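Side-chain contacts in prolyl endopeptidase (Myxococcus xanthus, PDB 2BKL), which probably cleaves oligopeptides by hydrolysing the peptide bond that follows a proline and, much less readily, an alanine: residues R86-K89 and A94-Y97; L96-G101 and D153-E158; K107-P112 and K133-A138. All blocks are in the same frame, centred on the assembly; numbering follows the deposited sequence.

Contact 1. Residues R86-K89 and A94-Y97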
loop_
_atom_site.group_PDB
_atom_site.type_symbol
_atom_site.label_atom_id
_atom_site.label_comp_id
_atom_site.label_asym_id
_atom_site.label_seq_id
_atom_site.Cartn_x
_atom_site.Cartn_y
_atom_site.Cartn_z
ATOM N N ARG A 86 -8.592 -17.192 6.881
ATOM C CA ARG A 86 -9.115 -17.860 5.702
ATOM C C ARG A 86 -10.119 -16.981 4.998
ATOM O O ARG A 86 -10.825 -16.205 5.627
ATOM C CB ARG A 86 -9.864 -19.140 6.060
ATOM C CG ARG A 86 -9.020 -20.297 6.602
ATOM C CD ARG A 86 -9.821 -21.586 6.717
ATOM N NE ARG A 86 -9.092 -22.736 7.241
ATOM C CZ ARG A 86 -8.334 -23.550 6.522
ATOM N NH1 ARG A 86 -8.142 -23.330 5.233
ATOM N NH2 ARG A 86 -7.726 -24.574 7.114
ATOM N N THR A 87 -10.211 -17.130 3.685
ATOM C CA THR A 87 -11.415 -16.719 2.990
ATOM C C THR A 87 -12.201 -17.966 2.613
ATOM O O THR A 87 -11.644 -19.038 2.395
ATOM C CB THR A 87 -11.134 -15.916 1.715
ATOM O OG1 THR A 87 -10.351 -16.692 0.783
ATOM C CG2 THR A 87 -10.334 -14.645 2.006
ATOM N N HIS A 88 -13.508 -17.786 2.506
ATOM C CA HIS A 88 -14.448 -18.827 2.065
ATOM C C HIS A 88 -15.267 -18.281 0.889
ATOM O O HIS A 88 -15.411 -17.064 0.715
ATOM C CB HIS A 88 -15.406 -19.244 3.201
ATOM C CG HIS A 88 -14.733 -19.800 4.420
ATOM N ND1 HIS A 88 -13.895 -20.891 4.376
ATOM C CD2 HIS A 88 -14.801 -19.433 5.719
ATOM C CE1 HIS A 88 -13.459 -21.159 5.598
ATOM N NE2 HIS A 88 -13.988 -20.282 6.432
ATOM N N LYS A 89 -15.818 -19.171 0.078
ATOM C CA LYS A 89 -16.543 -18.758 -1.122
ATOM C C LYS A 89 -17.893 -18.155 -0.810
ATOM O O LYS A 89 -18.509 -17.571 -1.703
ATOM C CB LYS A 89 -16.714 -19.925 -2.092
ATOM C CG LYS A 89 -15.429 -20.372 -2.714
ATOM C CD LYS A 89 -15.671 -21.183 -3.962
ATOM C CE LYS A 89 -14.381 -21.727 -4.509
ATOM N NZ LYS A 89 -14.608 -22.292 -5.860
ATOM N N ALA A 94 -12.731 -12.029 5.195
ATOM C CA ALA A 94 -11.904 -13.083 5.752
ATOM C C ALA A 94 -12.096 -13.233 7.248
ATOM O O ALA A 94 -12.484 -12.294 7.922
ATOM C CB ALA A 94 -10.461 -12.803 5.460
ATOM N N ILE A 95 -11.788 -14.426 7.752
ATOM C CA ILE A 95 -12.025 -14.822 9.127
ATOM C C ILE A 95 -10.736 -15.335 9.758
ATOM O O ILE A 95 -10.019 -16.104 9.120
ATOM C CB ILE A 95 -13.121 -15.944 9.117
ATOM C CG1 ILE A 95 -14.440 -15.388 8.576
ATOM C CG2 ILE A 95 -13.302 -16.592 10.499
ATOM C CD1 ILE A 95 -15.527 -16.415 8.414
ATOM N N LEU A 96 -10.483 -14.974 11.013
ATOM C CA LEU A 96 -9.322 -15.436 11.775
ATOM C C LEU A 96 -9.678 -16.724 12.522
ATOM O O LEU A 96 -10.649 -16.756 13.257
ATOM C CB LEU A 96 -8.888 -14.360 12.774
ATOM C CG LEU A 96 -7.663 -14.731 13.601
ATOM C CD1 LEU A 96 -6.444 -14.965 12.759
ATOM C CD2 LEU A 96 -7.336 -13.648 14.642
ATOM N N TYR A 97 -8.922 -17.786 12.259
ATOM C CA TYR A 97 -9.031 -19.094 12.877
ATOM C C TYR A 97 -7.835 -19.400 13.752
ATOM O O TYR A 97 -6.751 -18.833 13.580
ATOM C CB TYR A 97 -9.048 -20.163 11.770
ATOM C CG TYR A 97 -10.348 -20.239 11.024
ATOM C CD1 TYR A 97 -10.613 -19.400 9.973
ATOM C CD2 TYR A 97 -11.319 -21.168 11.391
ATOM C CE1 TYR A 97 -11.817 -19.475 9.292
ATOM C CE2 TYR A 97 -12.529 -21.238 10.719
ATOM C CZ TYR A 97 -12.751 -20.388 9.668
ATOM O OH TYR A 97 -13.956 -20.453 9.002
#
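His88 and Tyr97 come from opposite directions and join through NE2 and OH: NE2 of His88 lies 2.6 Å from OH of Tyr97 in a short, nearly straight hydrogen bond. The hydroxyl sits at the edge of the imidazole, near its plane, and the two rings stand almost perpendicular (89°), rim to rim, with neither over the face of the other. Next to this bond the imidazole edge also carries the tip of Ile95, whose CD1 is 4.1 Å from His88 CD2. A phenylalanine in place of Tyr97 would probably leave His88 NE2 without its mate and the imidazole freer to turn.

Arg86 deals with the phenol differently. Its CG lies beside the backbone N (chi1 -69°) and the chain runs extended from CG to NE, carrying CB, CG and CD past the CD1-CE1 side of the ring; CD sits over one face, 4.2 Å from the centroid of the Tyr97 ring, in a CH-pi contact. The guanidinium lies farther out, at most weakly attracted to the ring, and makes its salt bridge with Glu106.

All this decorates a beta hairpin, strands 81-87 and 95-100, in a four-stranded antiparallel blade of the propeller domain. Arg86 and Ile95 are a hydrogen-bonded pair: Arg86 N to Ile95 O and Ile95 N to Arg86 O are both 2.9 Å. One residue on, toward the turn, the strands stay close: Ala94 CA comes 3.3 Å from Arg86 O, and Thr87 CG2 rests 3.9 Å from Ala94 CB, while Thr87 OG1 is hydrogen-bonded to Ser71 and Thr69.

Contact 2. Residues L96-G101 and D153-E158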
loop_
_atom_site.group_PDB
_atom_site.type_symbol
_atom_site.label_atom_id
_atom_site.label_comp_id
_atom_site.label_asym_id
_atom_site.label_seq_id
_atom_site.Cartn_x
_atom_site.Cartn_y
_atom_site.Cartn_z
ATOM N N LEU A 96 -10.483 -14.974 11.013
ATOM C CA LEU A 96 -9.322 -15.436 11.775
ATOM C C LEU A 96 -9.678 -16.724 12.522
ATOM O O LEU A 96 -10.649 -16.756 13.257
ATOM C CB LEU A 96 -8.888 -14.360 12.774
ATOM C CG LEU A 96 -7.663 -14.731 13.601
ATOM C CD1 LEU A 96 -6.444 -14.965 12.759
ATOM C CD2 LEU A 96 -7.336 -13.648 14.642
ATOM N N TYR A 97 -8.922 -17.786 12.259
ATOM C CA TYR A 97 -9.031 -19.094 12.877
ATOM C C TYR A 97 -7.835 -19.400 13.752
ATOM O O TYR A 97 -6.751 -18.833 13.580
ATOM C CB TYR A 97 -9.048 -20.163 11.770
ATOM C CG TYR A 97 -10.348 -20.239 11.024
ATOM C CD1 TYR A 97 -10.613 -19.400 9.973
ATOM C CD2 TYR A 97 -11.319 -21.168 11.391
ATOM C CE1 TYR A 97 -11.817 -19.475 9.292
ATOM C CE2 TYR A 97 -12.529 -21.238 10.719
ATOM C CZ TYR A 97 -12.751 -20.388 9.668
ATOM O OH TYR A 97 -13.956 -20.453 9.002
ATOM N N TRP A 98 -8.001 -20.358 14.647
ATOM C CA TRP A 98 -6.894 -20.953 15.361
ATOM C C TRP A 98 -7.079 -22.457 15.504
ATOM O O TRP A 98 -8.191 -22.987 15.383
ATOM C CB TRP A 98 -6.673 -20.301 16.742
ATOM C CG TRP A 98 -7.670 -20.713 17.780
ATOM C CD1 TRP A 98 -8.940 -20.253 17.919
ATOM C CD2 TRP A 98 -7.467 -21.645 18.842
ATOM N NE1 TRP A 98 -9.558 -20.866 18.976
ATOM C CE2 TRP A 98 -8.668 -21.709 19.578
ATOM C CE3 TRP A 98 -6.395 -22.432 19.251
ATOM C CZ2 TRP A 98 -8.819 -22.533 20.694
ATOM C CZ3 TRP A 98 -6.547 -23.250 20.368
ATOM C CH2 TRP A 98 -7.744 -23.286 21.073
ATOM N N ARG A 99 -5.967 -23.139 15.757
ATOM C CA ARG A 99 -5.994 -24.540 16.102
ATOM C C ARG A 99 -4.856 -24.882 17.036
ATOM O O ARG A 99 -3.796 -24.206 17.057
ATOM C CB ARG A 99 -5.933 -25.424 14.862
ATOM C CG ARG A 99 -4.670 -25.302 14.053
ATOM C CD ARG A 99 -4.559 -26.343 12.936
ATOM N NE ARG A 99 -5.491 -26.068 11.862
ATOM C CZ ARG A 99 -5.789 -26.909 10.887
ATOM N NH1 ARG A 99 -5.238 -28.113 10.844
ATOM N NH2 ARG A 99 -6.663 -26.548 9.950
ATOM N N GLN A 100 -5.074 -25.941 17.806
ATOM C CA GLN A 100 -4.072 -26.464 18.704
ATOM C C GLN A 100 -3.284 -27.537 17.979
ATOM O O GLN A 100 -3.824 -28.604 17.653
ATOM C CB GLN A 100 -4.745 -27.063 19.924
ATOM C CG GLN A 100 -3.735 -27.534 20.967
ATOM C CD GLN A 100 -3.236 -26.371 21.796
ATOM O OE1 GLN A 100 -4.035 -25.629 22.335
ATOM N NE2 GLN A 100 -1.919 -26.201 21.869
ATOM N N GLY A 101 -2.011 -27.282 17.739
ATOM C CA GLY A 101 -1.175 -28.202 16.992
ATOM C C GLY A 101 -1.438 -28.168 15.499
ATOM O O GLY A 101 -2.425 -27.604 15.011
ATOM N N ASP A 153 -9.881 -13.366 24.459
ATOM C CA ASP A 153 -9.348 -14.559 25.094
ATOM C C ASP A 153 -9.600 -15.753 24.174
ATOM O O ASP A 153 -10.733 -16.039 23.832
ATOM C CB ASP A 153 -10.037 -14.756 26.440
ATOM C CG ASP A 153 -9.552 -15.975 27.162
ATOM O OD1 ASP A 153 -8.436 -15.918 27.731
ATOM O OD2 ASP A 153 -10.214 -17.048 27.159
ATOM N N VAL A 154 -8.532 -16.441 23.763
ATOM C CA VAL A 154 -8.634 -17.470 22.737
ATOM C C VAL A 154 -9.458 -18.678 23.194
ATOM O O VAL A 154 -10.337 -19.129 22.466
ATOM C CB VAL A 154 -7.203 -17.895 22.259
ATOM C CG1 VAL A 154 -7.250 -19.091 21.297
ATOM C CG2 VAL A 154 -6.519 -16.721 21.590
ATOM N N ASP A 155 -9.205 -19.157 24.402
ATOM C CA ASP A 155 -9.849 -20.378 24.871
ATOM C C ASP A 155 -11.367 -20.206 24.985
ATOM O O ASP A 155 -12.116 -21.073 24.595
ATOM C CB ASP A 155 -9.311 -20.789 26.235
ATOM C CG ASP A 155 -7.949 -21.448 26.162
ATOM O OD1 ASP A 155 -7.568 -21.959 25.094
ATOM O OD2 ASP A 155 -7.205 -21.515 27.160
ATOM N N SER A 156 -11.792 -19.044 25.464
ATOM C CA SER A 156 -13.207 -18.771 25.749
ATOM C C SER A 156 -13.933 -18.001 24.681
ATOM O O SER A 156 -15.166 -18.002 24.654
ATOM C CB SER A 156 -13.298 -17.975 27.059
ATOM O OG SER A 156 -12.818 -16.641 26.935
ATOM N N GLY A 157 -13.178 -17.304 23.824
ATOM C CA GLY A 157 -13.737 -16.371 22.864
ATOM C C GLY A 157 -14.308 -15.086 23.443
ATOM O O GLY A 157 -14.954 -14.324 22.723
ATOM N N GLU A 158 -14.042 -14.810 24.722
ATOM C CA GLU A 158 -14.565 -13.602 25.350
ATOM C C GLU A 158 -13.741 -12.367 24.983
ATOM O O GLU A 158 -12.519 -12.346 25.171
ATOM C CB GLU A 158 -14.602 -13.773 26.879
ATOM C CG GLU A 158 -15.660 -14.744 27.381
ATOM C CD GLU A 158 -17.100 -14.310 27.149
ATOM O OE1 GLU A 158 -17.382 -13.090 27.195
ATOM O OE2 GLU A 158 -17.951 -15.224 26.917
HETATM O O HOH W 1 -12.017 -19.924 20.600
#
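One face of the Trp98 indole takes a single methyl: Val154 CG1 stands over the five-membered ring, 3.5 Å from its centroid and only 14° off the normal, a close CH-pi contact. From the opposite side of the indole plane the side chain of Lys107 touches the ring system. At the edge, in the plane, lies Gln100 OE1, which accepts a hydrogen bond from Arg81. Asp155 approaches obliquely, its OD1 4.2 Å from Trp98 CH2, and that oxygen is salt-bridged to the same Arg81.

Two torsions bring methyl and ring together. Trp98 holds CG between its backbone N and carbonyl carbon (chi1 76°), while Val154 turns CG1 anti to N (chi1 173°), the branch that reaches the ring. The indole nitrogen is served too: Trp98 NE1 donates to a water 3.1 Å away, and that water donates in turn to Val154 O at 2.6 Å, joining two groups too far apart to bond directly.

Behind Val154 the turn is stiffened from within. Asp153 OD2 accepts from Ser156 N (3.1 Å) and from Ser156 OG (2.6 Å), the two donors coming from opposite faces of the carboxylate, and the first bond makes an Asx motif. Ser156 OG then receives Glu158 N at 3.1 Å, an ST turn, and Asp153 OD1 is salt-bridged to Lys134. A strand of one four-stranded sheet thus packs its tryptophan against the turn leaving the next sheet, as expected where successive blades of a beta-propeller lie side by side.

Contact 3. Residues K107-P112 and K133-A138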
loop_
_atom_site.group_PDB
_atom_site.type_symbol
_atom_site.label_atom_id
_atom_site.label_comp_id
_atom_site.label_asym_id
_atom_site.label_seq_id
_atom_site.Cartn_x
_atom_site.Cartn_y
_atom_site.Cartn_z
ATOM N N LYS A 107 -10.940 -23.590 14.874
ATOM C CA LYS A 107 -12.062 -22.859 15.415
ATOM C C LYS A 107 -12.010 -21.406 14.960
ATOM O O LYS A 107 -10.937 -20.796 14.876
ATOM C CB LYS A 107 -12.028 -22.930 16.937
ATOM C CG LYS A 107 -12.399 -24.345 17.459
ATOM C CD LYS A 107 -12.150 -24.519 18.959
ATOM C CE LYS A 107 -11.562 -25.914 19.303
ATOM N NZ LYS A 107 -10.215 -25.800 19.965
ATOM N N VAL A 108 -13.170 -20.845 14.667
ATOM C CA VAL A 108 -13.282 -19.434 14.364
ATOM C C VAL A 108 -12.965 -18.641 15.620
ATOM O O VAL A 108 -13.483 -18.946 16.695
ATOM C CB VAL A 108 -14.715 -19.081 13.927
ATOM C CG1 VAL A 108 -14.891 -17.565 13.821
ATOM C CG2 VAL A 108 -15.058 -19.745 12.626
ATOM N N LEU A 109 -12.119 -17.629 15.486
ATOM C CA LEU A 109 -11.750 -16.751 16.608
ATOM C C LEU A 109 -12.369 -15.375 16.414
ATOM O O LEU A 109 -13.049 -14.853 17.303
ATOM C CB LEU A 109 -10.231 -16.582 16.691
ATOM C CG LEU A 109 -9.722 -15.826 17.930
ATOM C CD1 LEU A 109 -10.166 -16.445 19.244
ATOM C CD2 LEU A 109 -8.211 -15.759 17.876
ATOM N N LEU A 110 -12.161 -14.783 15.239
ATOM C CA LEU A 110 -12.726 -13.477 14.923
ATOM C C LEU A 110 -13.376 -13.554 13.551
ATOM O O LEU A 110 -12.701 -13.797 12.560
ATOM C CB LEU A 110 -11.683 -12.374 14.926
ATOM C CG LEU A 110 -10.986 -12.041 16.233
ATOM C CD1 LEU A 110 -9.833 -11.069 16.010
ATOM C CD2 LEU A 110 -11.967 -11.520 17.285
ATOM N N ASP A 111 -14.681 -13.294 13.500
ATOM C CA ASP A 111 -15.443 -13.299 12.255
ATOM C C ASP A 111 -16.093 -11.930 12.033
ATOM O O ASP A 111 -17.184 -11.648 12.554
ATOM C CB ASP A 111 -16.502 -14.392 12.303
ATOM C CG ASP A 111 -17.330 -14.468 11.027
ATOM O OD1 ASP A 111 -17.080 -13.663 10.079
ATOM O OD2 ASP A 111 -18.254 -15.308 10.908
ATOM N N PRO A 112 -15.419 -11.055 11.308
ATOM C CA PRO A 112 -15.919 -9.702 11.116
ATOM C C PRO A 112 -17.219 -9.650 10.346
ATOM O O PRO A 112 -17.873 -8.618 10.405
ATOM C CB PRO A 112 -14.801 -8.982 10.349
ATOM C CG PRO A 112 -13.814 -9.972 10.042
ATOM C CD PRO A 112 -14.089 -11.258 10.692
ATOM N N LYS A 133 -2.673 -17.337 24.174
ATOM C CA LYS A 133 -3.941 -17.260 24.928
ATOM C C LYS A 133 -4.774 -16.005 24.634
ATOM O O LYS A 133 -5.962 -15.982 24.992
ATOM C CB LYS A 133 -3.709 -17.326 26.425
ATOM C CG LYS A 133 -2.874 -18.508 26.905
ATOM C CD LYS A 133 -3.531 -19.826 26.757
ATOM C CE LYS A 133 -2.674 -20.908 27.490
ATOM N NZ LYS A 133 -2.929 -22.267 27.002
ATOM N N LYS A 134 -4.180 -14.976 24.045
ATOM C CA LYS A 134 -4.844 -13.694 23.804
ATOM C C LYS A 134 -4.508 -13.195 22.406
ATOM O O LYS A 134 -3.416 -13.456 21.875
ATOM C CB LYS A 134 -4.367 -12.609 24.801
ATOM C CG LYS A 134 -4.471 -12.955 26.268
ATOM C CD LYS A 134 -5.895 -13.098 26.767
ATOM C CE LYS A 134 -5.919 -13.304 28.283
ATOM N NZ LYS A 134 -7.298 -13.464 28.770
ATOM N N VAL A 135 -5.434 -12.467 21.788
ATOM C CA VAL A 135 -5.146 -11.769 20.534
ATOM C C VAL A 135 -5.577 -10.337 20.717
ATOM O O VAL A 135 -6.744 -10.075 21.076
ATOM C CB VAL A 135 -5.838 -12.415 19.305
ATOM C CG1 VAL A 135 -5.554 -11.639 18.017
ATOM C CG2 VAL A 135 -5.376 -13.855 19.156
ATOM N N ALA A 136 -4.672 -9.409 20.462
ATOM C CA ALA A 136 -4.975 -7.989 20.396
ATOM C C ALA A 136 -5.230 -7.644 18.936
ATOM O O ALA A 136 -4.479 -8.059 18.060
ATOM C CB ALA A 136 -3.810 -7.193 20.941
ATOM N N PHE A 137 -6.285 -6.898 18.656
ATOM C CA PHE A 137 -6.716 -6.676 17.290
ATOM C C PHE A 137 -7.427 -5.354 17.146
ATOM O O PHE A 137 -7.975 -4.827 18.113
ATOM C CB PHE A 137 -7.599 -7.811 16.788
ATOM C CG PHE A 137 -8.920 -7.897 17.467
ATOM C CD1 PHE A 137 -9.038 -8.592 18.651
ATOM C CD2 PHE A 137 -10.052 -7.318 16.926
ATOM C CE1 PHE A 137 -10.234 -8.686 19.308
ATOM C CE2 PHE A 137 -11.255 -7.432 17.572
ATOM C CZ PHE A 137 -11.334 -8.114 18.785
ATOM N N ALA A 138 -7.438 -4.817 15.934
ATOM C CA ALA A 138 -8.110 -3.555 15.631
ATOM C C ALA A 138 -9.454 -3.808 14.978
ATOM O O ALA A 138 -9.594 -4.667 14.087
ATOM C CB ALA A 138 -7.273 -2.732 14.726
#
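Leu110 comes down on the ring of Phe137 from the opposite direction, with both of its methyls in play. CD1 stands over one face, 3.7 Å from the centroid of the Phe137 ring and 17° off the normal, displaced toward the CG end. CD2 is nearer the far end, 3.8 Å from Phe137 CZ, and the forked tip therefore runs along the length of the phenyl. Beside this pair Leu109 CD2 meets Val135 CG2 at 3.6 Å, the two side chains passing at a slant. All four residues are buried, and the contact is wholly apolar.

Two successive leucines can serve here because the strand is irregular. Leu109 and Leu110 both face Leu96 in a classic beta bulge, Leu109 N bonding to Leu96 O and Leu96 N to Leu110 O. The helical psi of Leu109 (-52°) goes with the bulge, which points both side chains at 133-138 instead of sending one to each side of the sheet.

The packing is tight at the side chains alone. The backbones stay well apart, Leu109 CA being 9.2 Å from Val135 CA. Toward the outside the contact thins: Lys107 and Val108 are exposed and make no contact with 133-138, while Lys134 points away from 107-112.

Ile152 of strand 148-153 touches all four residues, and Trp126 of strand 121-128 touches Val135 and Phe137. Trp159 lies against Leu110 and meets Phe137 edge-to-face. Strand 107-110, an outermost strand of its blade, in this way packs on strand 134-141 of the next blade, with Ile152 shared by both sides of the contact.

Overall arrangement
From the N terminus, contact 1 comes first and closes the short turn between strands 81-87 and 95-100. Contact 2 opens where contact 1 ends, sharing Leu96 and Tyr97, and closes a long loop that reaches past strand 148-153. Contact 3 is nested inside that loop, joining 107-112 to 133-138. Contact 1 works within one sheet, whereas contacts 2 and 3, with centres about 7 Å apart, both tie that sheet to the following one, strands 121-128, 134-141 and 148-153. Strand 107-110 pairs with 95-100, linking all three. Contact 1 holds a hairpin of the first blade, and contacts 2 and 3 join that blade to the second in what is, as in other prolyl oligopeptidases, a seven-bladed propeller.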